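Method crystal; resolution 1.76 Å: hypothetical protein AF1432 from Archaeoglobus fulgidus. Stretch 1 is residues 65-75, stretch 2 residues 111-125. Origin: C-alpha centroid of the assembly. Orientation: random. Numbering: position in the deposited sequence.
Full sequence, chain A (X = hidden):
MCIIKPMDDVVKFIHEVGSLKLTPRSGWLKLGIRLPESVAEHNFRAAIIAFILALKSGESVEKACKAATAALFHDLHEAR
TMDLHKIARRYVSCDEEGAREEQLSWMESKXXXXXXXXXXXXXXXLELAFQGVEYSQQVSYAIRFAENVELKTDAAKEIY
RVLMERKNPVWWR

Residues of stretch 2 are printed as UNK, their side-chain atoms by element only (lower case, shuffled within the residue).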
# COMPACT_ATOMS: atom_id res chain seq x y z
N CYS A 65 13.66 -18.54 3.27
CA CYS A 65 13.41 -17.97 1.94
C CYS A 65 12.63 -18.96 1.06
O CYS A 65 11.83 -18.59 0.21
CB CYS A 65 14.73 -17.61 1.26
SG CYS A 65 15.54 -16.29 1.99
N LYS A 66 12.85 -20.25 1.26
CA LYS A 66 12.13 -21.22 0.46
C LYS A 66 10.65 -21.33 0.88
O LYS A 66 9.75 -21.64 0.09
CB LYS A 66 12.80 -22.59 0.62
CG LYS A 66 12.17 -23.68 -0.20
CD LYS A 66 13.07 -24.93 -0.12
CE LYS A 66 12.62 -26.01 -1.07
NZ LYS A 66 13.48 -27.23 -0.84
N ALA A 67 10.44 -21.12 2.16
CA ALA A 67 9.09 -21.20 2.69
C ALA A 67 8.31 -19.99 2.16
O ALA A 67 7.14 -20.11 1.81
CB ALA A 67 9.14 -21.19 4.21
N ALA A 68 8.96 -18.84 2.14
CA ALA A 68 8.31 -17.63 1.63
C ALA A 68 7.96 -17.81 0.17
O ALA A 68 6.84 -17.51 -0.26
CB ALA A 68 9.22 -16.44 1.82
N THR A 69 8.90 -18.34 -0.62
CA THR A 69 8.63 -18.54 -2.03
C THR A 69 7.51 -19.51 -2.27
O THR A 69 6.65 -19.29 -3.13
CB THR A 69 9.92 -19.04 -2.77
OG1 THR A 69 10.98 -18.13 -2.50
CG2 THR A 69 9.70 -19.13 -4.24
N ALA A 70 7.49 -20.59 -1.51
CA ALA A 70 6.44 -21.56 -1.67
C ALA A 70 5.08 -20.93 -1.36
O ALA A 70 4.07 -21.28 -1.97
CB ALA A 70 6.69 -22.76 -0.71
N ALA A 71 5.06 -20.04 -0.39
CA ALA A 71 3.81 -19.35 -0.03
C ALA A 71 3.35 -18.49 -1.21
O ALA A 71 2.13 -18.36 -1.46
CB ALA A 71 4.03 -18.47 1.20
N LEU A 72 4.29 -17.88 -1.93
CA LEU A 72 3.89 -17.05 -3.08
C LEU A 72 3.19 -17.85 -4.16
O LEU A 72 2.29 -17.34 -4.84
CB LEU A 72 5.10 -16.36 -3.69
CG LEU A 72 5.77 -15.30 -2.86
CD1 LEU A 72 7.10 -14.90 -3.54
CD2 LEU A 72 4.83 -14.08 -2.75
N PHE A 73 3.62 -19.10 -4.36
CA PHE A 73 3.03 -19.98 -5.37
C PHE A 73 1.80 -20.75 -4.89
O PHE A 73 1.16 -21.46 -5.67
CB PHE A 73 4.07 -20.99 -5.86
CG PHE A 73 5.08 -20.41 -6.80
CD1 PHE A 73 4.82 -20.38 -8.18
CD2 PHE A 73 6.23 -19.81 -6.32
CE1 PHE A 73 5.71 -19.74 -9.07
CE2 PHE A 73 7.14 -19.17 -7.20
CZ PHE A 73 6.87 -19.13 -8.57
N HIS A 74 1.48 -20.61 -3.61
CA HIS A 74 0.39 -21.35 -3.00
C HIS A 74 -0.98 -21.28 -3.68
O HIS A 74 -1.60 -22.30 -3.94
CB HIS A 74 0.28 -20.97 -1.53
CG HIS A 74 -0.56 -21.91 -0.72
ND1 HIS A 74 -1.29 -21.51 0.38
CD2 HIS A 74 -0.75 -23.25 -0.83
CE1 HIS A 74 -1.90 -22.56 0.91
NE2 HIS A 74 -1.59 -23.62 0.19
N ASP A 75 -1.48 -20.09 -3.98
CA ASP A 75 -2.80 -20.06 -4.62
C ASP A 75 -2.69 -19.68 -6.06
O ASP A 75 -3.66 -19.29 -6.67
CB ASP A 75 -3.71 -19.04 -3.93
CG ASP A 75 -3.73 -19.21 -2.45
OD1 ASP A 75 -3.81 -20.37 -1.99
OD2 ASP A 75 -3.66 -18.17 -1.75
N UNK A 111 10.03 -26.95 -8.76
CA UNK A 111 10.77 -27.14 -7.51
C UNK A 111 9.86 -27.81 -6.49
O UNK A 111 8.63 -27.66 -6.55
c UNK A 111 11.17 -24.98 -8.41
c UNK A 111 11.13 -25.71 -7.09
c UNK A 111 9.96 -25.52 -9.11
N UNK A 112 10.44 -28.55 -5.56
CA UNK A 112 9.61 -29.19 -4.56
C UNK A 112 9.60 -28.41 -3.27
O UNK A 112 10.66 -28.11 -2.68
c UNK A 112 10.04 -30.63 -4.29
o UNK A 112 8.20 -32.04 -3.79
o UNK A 112 8.89 -31.95 -5.89
c UNK A 112 8.97 -31.62 -4.68
N UNK A 113 8.40 -28.06 -2.86
CA UNK A 113 8.22 -27.30 -1.64
C UNK A 113 7.55 -28.20 -0.61
O UNK A 113 6.92 -27.72 0.33
c UNK A 113 7.61 -23.85 -4.97
c UNK A 113 7.12 -24.76 -4.03
c UNK A 113 9.17 -24.59 -2.80
c UNK A 113 7.35 -26.07 -1.90
c UNK A 113 9.67 -23.69 -3.73
c UNK A 113 8.89 -23.31 -4.82
c UNK A 113 7.90 -25.13 -2.94
N UNK A 114 7.68 -29.52 -0.78
CA UNK A 114 7.09 -30.45 0.17
C UNK A 114 7.69 -30.27 1.56
O UNK A 114 7.00 -30.44 2.56
c UNK A 114 7.27 -31.89 -0.30
o UNK A 114 6.18 -32.26 -1.14
N UNK A 115 8.95 -29.87 1.63
CA UNK A 115 9.60 -29.69 2.92
C UNK A 115 9.20 -28.43 3.69
O UNK A 115 9.60 -28.27 4.84
o UNK A 115 12.70 -28.08 1.98
o UNK A 115 10.88 -28.43 0.79
c UNK A 115 11.11 -29.69 2.77
c UNK A 115 11.60 -28.66 1.79
N UNK A 116 8.45 -27.53 3.05
CA UNK A 116 8.03 -26.30 3.73
C UNK A 116 6.52 -26.16 3.67
O UNK A 116 5.97 -25.12 4.04
c UNK A 116 8.68 -25.02 3.08
c UNK A 116 8.38 -24.97 1.60
c UNK A 116 10.17 -24.98 3.32
N UNK A 117 5.83 -27.19 3.20
CA UNK A 117 4.40 -27.07 3.11
C UNK A 117 3.74 -26.79 4.45
O UNK A 117 2.68 -26.17 4.49
o UNK A 117 2.77 -26.31 0.25
o UNK A 117 4.91 -26.36 -0.13
c UNK A 117 3.88 -26.90 0.31
c UNK A 117 3.99 -28.32 0.93
c UNK A 117 3.76 -28.31 2.45
N UNK A 118 4.36 -27.22 5.55
CA UNK A 118 3.72 -26.93 6.83
C UNK A 118 3.83 -25.45 7.16
O UNK A 118 2.90 -24.89 7.72
c UNK A 118 4.29 -27.77 7.99
c UNK A 118 3.69 -27.32 9.28
c UNK A 118 3.90 -29.23 7.78
N UNK A 119 4.94 -24.81 6.82
CA UNK A 119 5.05 -23.38 7.10
C UNK A 119 4.09 -22.60 6.19
O UNK A 119 3.53 -21.58 6.61
c UNK A 119 6.48 -22.87 6.89
c UNK A 119 7.48 -23.49 7.84
o UNK A 119 10.02 -25.46 10.51
c UNK A 119 9.39 -24.94 8.25
c UNK A 119 7.33 -23.35 9.23
c UNK A 119 8.52 -24.29 7.36
c UNK A 119 9.21 -24.79 9.62
c UNK A 119 8.19 -23.99 10.11
N UNK A 120 3.91 -23.07 4.97
CA UNK A 120 3.02 -22.41 4.03
C UNK A 120 1.59 -22.53 4.54
O UNK A 120 0.83 -21.55 4.55
c UNK A 120 4.55 -22.87 2.09
c UNK A 120 2.13 -22.33 1.65
c UNK A 120 3.11 -23.03 2.62
N UNK A 121 1.23 -23.73 4.98
CA UNK A 121 -0.12 -23.99 5.49
C UNK A 121 -0.45 -23.12 6.70
O UNK A 121 -1.52 -22.51 6.75
o UNK A 121 -1.62 -25.75 6.21
c UNK A 121 -0.27 -25.47 5.88
N UNK A 122 0.46 -23.07 7.67
CA UNK A 122 0.26 -22.26 8.87
C UNK A 122 0.24 -20.76 8.51
O UNK A 122 -0.54 -19.98 9.09
c UNK A 122 1.38 -22.47 9.88
c UNK A 122 1.11 -23.63 10.87
o UNK A 122 0.09 -24.36 10.76
o UNK A 122 1.94 -23.79 11.77
N UNK A 123 1.11 -20.36 7.59
CA UNK A 123 1.18 -18.93 7.21
C UNK A 123 -0.11 -18.45 6.54
O UNK A 123 -0.52 -17.30 6.76
c UNK A 123 2.40 -18.68 6.27
N UNK A 124 -0.71 -19.30 5.71
CA UNK A 124 -1.96 -19.04 4.99
C UNK A 124 -3.03 -18.75 6.05
O UNK A 124 -3.72 -17.72 6.00
o UNK A 124 -4.15 -19.07 3.16
o UNK A 124 -4.34 -21.25 3.30
c UNK A 124 -2.34 -20.30 4.18
c UNK A 124 -3.70 -20.20 3.51
N UNK A 125 -3.16 -19.66 7.01
CA UNK A 125 -4.16 -19.47 8.09
C UNK A 125 -3.85 -18.31 9.04
O UNK A 125 -4.75 -17.60 9.51
n UNK A 125 -4.19 -25.46 9.40
c UNK A 125 -4.60 -24.47 8.34
c UNK A 125 -4.26 -20.77 8.91
c UNK A 125 -4.72 -21.95 8.10
c UNK A 125 -4.80 -23.15 9.05
O HOH W 1 -2.43 -18.91 0.45

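Position 111 has three side-chain carbons closing a ring onto the backbone N, which defines Pro111; it makes no contact with stretch 1. Position 112 carries two carbons, the second bearing two oxygens, and points away: Asp112, its charge suited to an exposed site. Its backbone O nonetheless lies 3.3 Å from Lys66 CE.

Position 113 has one carbon, then a six-carbon ring without oxygen, packed against Ala70 and Lys66; it is Phe113. The flat ring suits a helix surface lined by a small residue: Ala70 CB sits over one face, 3.9 Å from the ring centroid, while Lys66 CG approaches the edge, 4.1 Å from Phe113 CD1.

Position 114, one carbon and one oxygen, faces away from stretch 1: Ser114, small, polar and exposed. Position 115 shows two carbons, the second with two oxygens, close to the lysine amine; it is Asp115. Its carboxylate answers the positive charge in a salt bridge, Lys66 NZ to Asp115 OD2 at 3.0 Å, with a weak hydrogen bond from Lys66 NZ to Asp115 OD1 at 3.3 Å.

Position 116 has three carbons branching at CB, against two alanines, hence Val116. At the N-cap position, its compact side chain places Val116 CG2 3.6 Å from Ala70 CB and Val116 CB 4.0 Å from Ala67 CB.

Position 117 has three carbons, the third bearing two oxygens that reach back to Ala70: Glu117. Its CB points away, but the longer chain brings Glu117 OE2 to 4.1 Å from Ala70 CB. Position 118, a branched three-carbon side chain, is exposed and out of reach: Val118. Position 119 has one carbon, then a six-carbon ring bearing one oxygen, and touches Ala67; it is Tyr119. Tyr119 CB lies 4.1 Å from Ala67 CB, while the side-chain end leads away, its hydroxyl hydrogen-bonded elsewhere in the structure.

Position 120 is a three-carbon branch touching Ala70 and the His74 ring: Val120. Val120 CG2 is 3.5 Å from Ala70 CB, and Val120 CG1 lies over the His74 ring, 3.8 Å from the centroid.

Position 121, one carbon and one oxygen, faces away: Ser121, polar and partly exposed. Position 122, two carbons, the second carrying two oxygens, is out of reach: Asp122, buried but hydrogen-bonded elsewhere in the structure. Position 123, a single carbon pointing toward stretch 1 without contact, is Ala123. Position 124, two carbons, the second carrying two oxygens, meets the histidine edge: Asp124, whose OD2 accepts a weak hydrogen bond from water 1 (3.2 Å), itself 2.8 Å from His74 ND1. Position 125, four carbons in a row ending in nitrogen, is out of reach: Lys125, partly exposed.

The contact centres on small alanines, with the helix axes 8.7 Å apart at 59°. Phe113, Val116 and Val120 pack around Ala70, with the salt bridge near one end and the water-linked His74 and Asp124 near the other.

Stretch 2 111-125: PDFSDVEVYVSDADK
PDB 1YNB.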